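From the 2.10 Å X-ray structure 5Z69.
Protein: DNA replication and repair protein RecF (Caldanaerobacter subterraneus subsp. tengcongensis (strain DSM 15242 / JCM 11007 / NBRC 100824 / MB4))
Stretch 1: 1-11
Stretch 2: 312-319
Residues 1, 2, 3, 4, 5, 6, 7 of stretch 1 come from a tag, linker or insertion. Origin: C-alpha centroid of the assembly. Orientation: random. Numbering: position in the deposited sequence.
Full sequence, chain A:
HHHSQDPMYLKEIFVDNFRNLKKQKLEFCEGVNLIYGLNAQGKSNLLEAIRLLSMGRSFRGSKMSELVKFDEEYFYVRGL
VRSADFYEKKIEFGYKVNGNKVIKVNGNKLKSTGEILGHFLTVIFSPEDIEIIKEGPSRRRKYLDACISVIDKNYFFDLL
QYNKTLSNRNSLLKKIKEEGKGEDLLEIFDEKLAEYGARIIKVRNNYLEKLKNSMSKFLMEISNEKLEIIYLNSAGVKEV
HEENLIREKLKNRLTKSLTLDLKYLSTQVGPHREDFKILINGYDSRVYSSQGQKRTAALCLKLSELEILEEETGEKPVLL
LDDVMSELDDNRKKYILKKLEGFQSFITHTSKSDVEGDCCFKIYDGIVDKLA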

ATOM      1  N   HIS A   1     -12.052   4.857 -35.494  1.00 51.87           N
ATOM      2  CA  HIS A   1     -12.809   5.085 -36.727  1.00 65.06           C
ATOM      3  C   HIS A   1     -13.697   3.891 -37.054  1.00 57.86           C
ATOM      4  O   HIS A   1     -13.212   2.768 -37.200  1.00 68.52           O
ATOM      5  CB  HIS A   1     -11.872   5.376 -37.898  1.00 65.80           C
ATOM      6  N   HIS A   2     -14.997   4.143 -37.159  1.00 50.55           N
ATOM      7  CA  HIS A   2     -15.954   3.105 -37.542  1.00 47.32           C
ATOM      8  C   HIS A   2     -16.861   3.582 -38.668  1.00 43.74           C
ATOM      9  O   HIS A   2     -16.961   4.776 -38.937  1.00 37.71           O
ATOM     10  CB  HIS A   2     -16.792   2.669 -36.342  1.00 39.59           C
ATOM     11  CG  HIS A   2     -15.978   2.151 -35.197  1.00 42.90           C
ATOM     12  ND1 HIS A   2     -15.335   0.930 -35.231  1.00 43.18           N
ATOM     13  CD2 HIS A   2     -15.694   2.693 -33.987  1.00 40.52           C
ATOM     14  CE1 HIS A   2     -14.692   0.742 -34.090  1.00 45.07           C
ATOM     15  NE2 HIS A   2     -14.894   1.796 -33.319  1.00 43.94           N
ATOM     16  N   HIS A   3     -17.523   2.634 -39.318  1.00 34.84           N
ATOM     17  CA  HIS A   3     -18.329   2.921 -40.488  1.00 34.71           C
ATOM     18  C   HIS A   3     -19.702   3.476 -40.109  1.00 41.20           C
ATOM     19  O   HIS A   3     -20.414   4.000 -40.956  1.00 42.44           O
ATOM     20  CB  HIS A   3     -18.501   1.661 -41.332  1.00 31.38           C
ATOM     21  CG  HIS A   3     -17.243   1.187 -41.987  1.00 44.18           C
ATOM     22  ND1 HIS A   3     -16.796  -0.112 -41.883  1.00 50.71           N
ATOM     23  CD2 HIS A   3     -16.352   1.829 -42.781  1.00 43.26           C
ATOM     24  CE1 HIS A   3     -15.679  -0.250 -42.574  1.00 43.24           C
ATOM     25  NE2 HIS A   3     -15.392   0.910 -43.136  1.00 45.57           N
ATOM     26  N   SER A   4     -20.069   3.350 -38.839  1.00 32.44           N
ATOM     27  CA  SER A   4     -21.381   3.767 -38.374  1.00 31.31           C
ATOM     28  C   SER A   4     -21.297   4.043 -36.906  1.00 30.66           C
ATOM     29  O   SER A   4     -20.227   3.931 -36.319  1.00 30.05           O
ATOM     30  CB  SER A   4     -22.437   2.683 -38.621  1.00 31.43           C
ATOM     31  OG  SER A   4     -22.502   1.825 -37.479  1.00 34.19           O
ATOM     32  N   GLN A   5     -22.430   4.355 -36.288  1.00 33.35           N
ATOM     33  CA  GLN A   5     -22.481   4.436 -34.826  1.00 38.55           C
ATOM     34  C   GLN A   5     -23.554   3.464 -34.310  1.00 29.31           C
ATOM     35  O   GLN A   5     -24.182   3.704 -33.273  1.00 37.09           O
ATOM     36  CB  GLN A   5     -22.781   5.876 -34.354  1.00 35.17           C
ATOM     37  CG  GLN A   5     -21.703   6.910 -34.702  1.00 50.26           C
ATOM     38  CD  GLN A   5     -22.003   8.310 -34.141  1.00 55.29           C
ATOM     39  OE1 GLN A   5     -23.095   8.581 -33.638  1.00 60.49           O
ATOM     40  NE2 GLN A   5     -21.022   9.196 -34.224  1.00 65.93           N
ATOM     41  N   ASP A   6     -23.798   2.393 -35.064  1.00 29.02           N
ATOM     42  CA  ASP A   6     -24.728   1.372 -34.611  1.00 27.94           C
ATOM     43  C   ASP A   6     -24.177   0.785 -33.323  1.00 30.64           C
ATOM     44  O   ASP A   6     -23.019   0.354 -33.282  1.00 33.43           O
ATOM     45  CB  ASP A   6     -24.918   0.266 -35.647  1.00 25.66           C
ATOM     46  CG  ASP A   6     -25.507   0.785 -36.951  1.00 42.84           C
ATOM     47  OD1 ASP A   6     -25.374   0.087 -37.983  1.00 36.52           O
ATOM     48  OD2 ASP A   6     -26.099   1.886 -36.942  1.00 35.39           O
ATOM     49  N   PRO A   7     -24.992   0.779 -32.266  1.00 36.43           N
ATOM     50  CA  PRO A   7     -24.548   0.177 -31.001  1.00 41.14           C
ATOM     51  C   PRO A   7     -24.338  -1.336 -31.111  1.00 28.00           C
ATOM     52  O   PRO A   7     -24.855  -1.983 -32.022  1.00 22.61           O
ATOM     53  CB  PRO A   7     -25.702   0.485 -30.033  1.00 37.69           C
ATOM     54  CG  PRO A   7     -26.413   1.666 -30.641  1.00 44.51           C
ATOM     55  CD  PRO A   7     -26.284   1.478 -32.136  1.00 34.87           C
ATOM     56  N   MET A   8     -23.578  -1.895 -30.186  1.00 22.43           N
ATOM     57  CA  MET A   8     -23.534  -3.333 -30.001  1.00 24.22           C
ATOM     58  C   MET A   8     -24.939  -3.813 -29.730  1.00 25.78           C
ATOM     59  O   MET A   8     -25.698  -3.154 -29.020  1.00 26.12           O
ATOM     60  CB  MET A   8     -22.601  -3.724 -28.837  1.00 25.68           C
ATOM     61  CG  MET A   8     -21.133  -3.504 -29.136  1.00 27.95           C
ATOM     62  SD  MET A   8     -20.405  -4.928 -29.993  1.00 27.28           S
ATOM     63  CE  MET A   8     -18.766  -4.329 -30.385  1.00 20.76           C
ATOM     64  N   TYR A   9     -25.276  -4.965 -30.298  1.00 21.82           N
ATOM     65  CA  TYR A   9     -26.635  -5.475 -30.269  1.00 26.91           C
ATOM     66  C   TYR A   9     -26.591  -6.993 -30.483  1.00 33.61           C
ATOM     67  O   TYR A   9     -26.019  -7.481 -31.456  1.00 31.09           O
ATOM     68  CB  TYR A   9     -27.507  -4.806 -31.349  1.00 24.48           C
ATOM     69  CG  TYR A   9     -28.956  -5.307 -31.388  1.00 27.94           C
ATOM     70  CD1 TYR A   9     -29.913  -4.780 -30.530  1.00 36.76           C
ATOM     71  CD2 TYR A   9     -29.360  -6.287 -32.288  1.00 26.60           C
ATOM     72  CE1 TYR A   9     -31.226  -5.217 -30.559  1.00 30.23           C
ATOM     73  CE2 TYR A   9     -30.686  -6.736 -32.323  1.00 38.01           C
ATOM     74  CZ  TYR A   9     -31.604  -6.201 -31.441  1.00 31.38           C
ATOM     75  OH  TYR A   9     -32.916  -6.616 -31.447  1.00 41.05           O
ATOM     76  N   LEU A  10     -27.205  -7.731 -29.571  1.00 28.52           N
ATOM     77  CA  LEU A  10     -27.273  -9.184 -29.675  1.00 22.93           C
ATOM     78  C   LEU A  10     -28.607  -9.542 -30.267  1.00 19.34           C
ATOM     79  O   LEU A  10     -29.643  -9.376 -29.610  1.00 24.62           O
ATOM     80  CB  LEU A  10     -27.092  -9.824 -28.300  1.00 20.71           C
ATOM     81  CG  LEU A  10     -27.149 -11.353 -28.255  1.00 30.77           C
ATOM     82  CD1 LEU A  10     -25.952 -11.970 -29.009  1.00 25.39           C
ATOM     83  CD2 LEU A  10     -27.224 -11.858 -26.808  1.00 29.00           C
ATOM     84  N   LYS A  11     -28.613  -9.999 -31.515  1.00 22.12           N
ATOM     85  CA  LYS A  11     -29.867 -10.279 -32.190  1.00 25.95           C
ATOM     86  C   LYS A  11     -30.495 -11.511 -31.593  1.00 32.43           C
ATOM     87  O   LYS A  11     -31.706 -11.589 -31.407  1.00 22.22           O
ATOM     88  CB  LYS A  11     -29.660 -10.498 -33.697  1.00 24.09           C
ATOM     89  CG  LYS A  11     -28.813  -9.442 -34.392  1.00 33.43           C
ATOM     90  CD  LYS A  11     -28.766  -9.712 -35.905  1.00 39.03           C
ATOM     91  CE  LYS A  11     -27.963  -8.660 -36.648  1.00 36.60           C
ATOM     92  NZ  LYS A  11     -27.971  -8.972 -38.106  1.00 31.70           N
ATOM     93  N   GLU A 312     -13.111   4.860 -25.173  1.00 35.60           N
ATOM     94  CA  GLU A 312     -11.920   4.248 -25.756  1.00 34.55           C
ATOM     95  C   GLU A 312     -12.217   3.444 -27.034  1.00 32.40           C
ATOM     96  O   GLU A 312     -11.410   3.448 -27.965  1.00 39.71           O
ATOM     97  CB  GLU A 312     -11.221   3.358 -24.726  1.00 35.91           C
ATOM     98  CG  GLU A 312     -10.677   4.135 -23.534  1.00 47.35           C
ATOM     99  CD  GLU A 312      -9.596   5.133 -23.928  1.00 58.08           C
ATOM    100  OE1 GLU A 312      -8.797   4.817 -24.838  1.00 54.75           O
ATOM    101  OE2 GLU A 312      -9.556   6.232 -23.337  1.00 60.37           O
ATOM    102  N   THR A 313     -13.356   2.764 -27.105  1.00 27.91           N
ATOM    103  CA  THR A 313     -13.608   1.926 -28.293  1.00 30.24           C
ATOM    104  C   THR A 313     -14.432   2.605 -29.379  1.00 31.17           C
ATOM    105  O   THR A 313     -14.467   2.131 -30.524  1.00 37.78           O
ATOM    106  CB  THR A 313     -14.337   0.630 -27.930  1.00 24.99           C
ATOM    107  OG1 THR A 313     -15.623   0.944 -27.372  1.00 31.59           O
ATOM    108  CG2 THR A 313     -13.515  -0.181 -26.924  1.00 27.36           C
ATOM    109  N   GLY A 314     -15.133   3.682 -29.021  1.00 35.81           N
ATOM    110  CA  GLY A 314     -16.095   4.285 -29.935  1.00 33.44           C
ATOM    111  C   GLY A 314     -17.307   3.406 -30.229  1.00 36.37           C
ATOM    112  O   GLY A 314     -18.086   3.689 -31.136  1.00 37.43           O
ATOM    113  N   GLU A 315     -17.466   2.327 -29.461  1.00 30.95           N
ATOM    114  CA  GLU A 315     -18.639   1.477 -29.561  1.00 29.84           C
ATOM    115  C   GLU A 315     -19.563   1.664 -28.365  1.00 34.94           C
ATOM    116  O   GLU A 315     -19.121   1.997 -27.261  1.00 34.08           O
ATOM    117  CB  GLU A 315     -18.223  -0.007 -29.657  1.00 37.44           C
ATOM    118  CG  GLU A 315     -17.273  -0.342 -30.801  1.00 28.83           C
ATOM    119  CD  GLU A 315     -17.966  -1.033 -31.983  1.00 32.42           C
ATOM    120  OE1 GLU A 315     -17.241  -1.446 -32.918  1.00 30.89           O
ATOM    121  OE2 GLU A 315     -19.223  -1.159 -32.002  1.00 28.29           O
ATOM    122  N   LYS A 316     -20.850   1.427 -28.567  1.00 30.02           N
ATOM    123  CA  LYS A 316     -21.769   1.373 -27.434  1.00 31.80           C
ATOM    124  C   LYS A 316     -22.098  -0.085 -27.093  1.00 25.86           C
ATOM    125  O   LYS A 316     -22.652  -0.826 -27.935  1.00 26.17           O
ATOM    126  CB  LYS A 316     -23.053   2.151 -27.731  1.00 30.78           C
ATOM    127  CG  LYS A 316     -24.060   2.155 -26.586  1.00 36.73           C
ATOM    128  CD  LYS A 316     -25.302   3.008 -26.902  1.00 38.63           C
ATOM    129  CE  LYS A 316     -24.996   4.485 -26.937  1.00 36.40           C
ATOM    130  NZ  LYS A 316     -24.655   4.986 -25.567  1.00 36.41           N
ATOM    131  N   PRO A 317     -21.759  -0.501 -25.867  1.00 23.80           N
ATOM    132  CA  PRO A 317     -21.882  -1.909 -25.469  1.00 26.55           C
ATOM    133  C   PRO A 317     -23.285  -2.312 -25.098  1.00 33.98           C
ATOM    134  O   PRO A 317     -24.159  -1.458 -24.912  1.00 29.69           O
ATOM    135  CB  PRO A 317     -20.986  -2.002 -24.236  1.00 27.60           C
ATOM    136  CG  PRO A 317     -21.065  -0.639 -23.643  1.00 26.45           C
ATOM    137  CD  PRO A 317     -21.088   0.299 -24.820  1.00 24.58           C
ATOM    138  N   VAL A 318     -23.490  -3.619 -24.991  1.00 27.25           N
ATOM    139  CA  VAL A 318     -24.718  -4.163 -24.457  1.00 22.16           C
ATOM    140  C   VAL A 318     -24.611  -4.182 -22.934  1.00 27.64           C
ATOM    141  O   VAL A 318     -23.549  -4.461 -22.396  1.00 29.26           O
ATOM    142  CB  VAL A 318     -24.987  -5.584 -25.008  1.00 22.03           C
ATOM    143  CG1 VAL A 318     -26.107  -6.224 -24.225  1.00 23.83           C
ATOM    144  CG2 VAL A 318     -25.316  -5.510 -26.540  1.00 23.27           C
ATOM    145  N   LEU A 319     -25.706  -3.906 -22.240  1.00 28.02           N
ATOM    146  CA  LEU A 319     -25.673  -3.850 -20.787  1.00 28.34           C
ATOM    147  C   LEU A 319     -26.322  -5.105 -20.186  1.00 29.94           C
ATOM    148  O   LEU A 319     -27.431  -5.487 -20.572  1.00 30.00           O
ATOM    149  CB  LEU A 319     -26.361  -2.552 -20.299  1.00 27.07           C
ATOM    150  CG  LEU A 319     -25.503  -1.282 -20.218  1.00 37.11           C
ATOM    151  CD1 LEU A 319     -24.444  -1.191 -21.285  1.00 44.65           C
ATOM    152  CD2 LEU A 319     -26.357  -0.020 -20.208  1.00 37.38           C
TER
HETATM  153  O   HOH W   1     -21.223   0.661 -31.330  1.00 31.45           O
HETATM  154  O   HOH W   2     -26.285  -1.452 -26.780  1.00 27.63           O

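Segments far apart in sequence often join through a few hydrogen bonds, to backbone carbonyls in this case, with side chains and ordered water filling the gaps between them. The N-terminal segment of RecF and residues 312-319 give a compact example, burying 462 Å² in all, although part of the joint is made by the expression tag.

Met-8, the first residue after the tag, covers the most surface. Its backbone N donates to Lys-316 O at 2.7 Å, where the CA atoms of Pro-7 and Lys-316 lie 4.7 Å apart. Around this bond the chains are close: Met-8 CB packs against the backbone of Pro-317, 3.9 Å from Pro-317 CA, and against the side chain of Val-318, in an apolar contact with Val-318 CG2 at 4.0 Å, while the far end of the side chain brings Met-8 CE to 3.6 Å from Glu-315 OE2. Beside the direct bond, a water donates to both Met-8 O (2.9 Å) and Pro-317 O (2.8 Å), linking two carbonyls that could not bond to each other.

The tag residue His-2 comes next. Its side chain, with chi1 in the m well, reaches the end of the helix, where NE2 donates to Thr-313 O at 2.8 Å and 160°. The carbonyl lies near the ring plane, as suits an in-plane N-H. Gly-314, with positive phi, turns the chain out of the helix here; an ideal CB on it would sit a tight 3.4 Å from His-2 CD2.

Glu-315 lies between these two anchors. Its OE1 sits over one face of the His-2 ring, 3.6 Å from His-2 CE1. A second water donates to Glu-315 OE2 (2.8 Å) and to Asp-6 O (2.7 Å) while accepting from Lys-316 N (2.9 Å), so one molecule bridges both acceptors and a backbone donor.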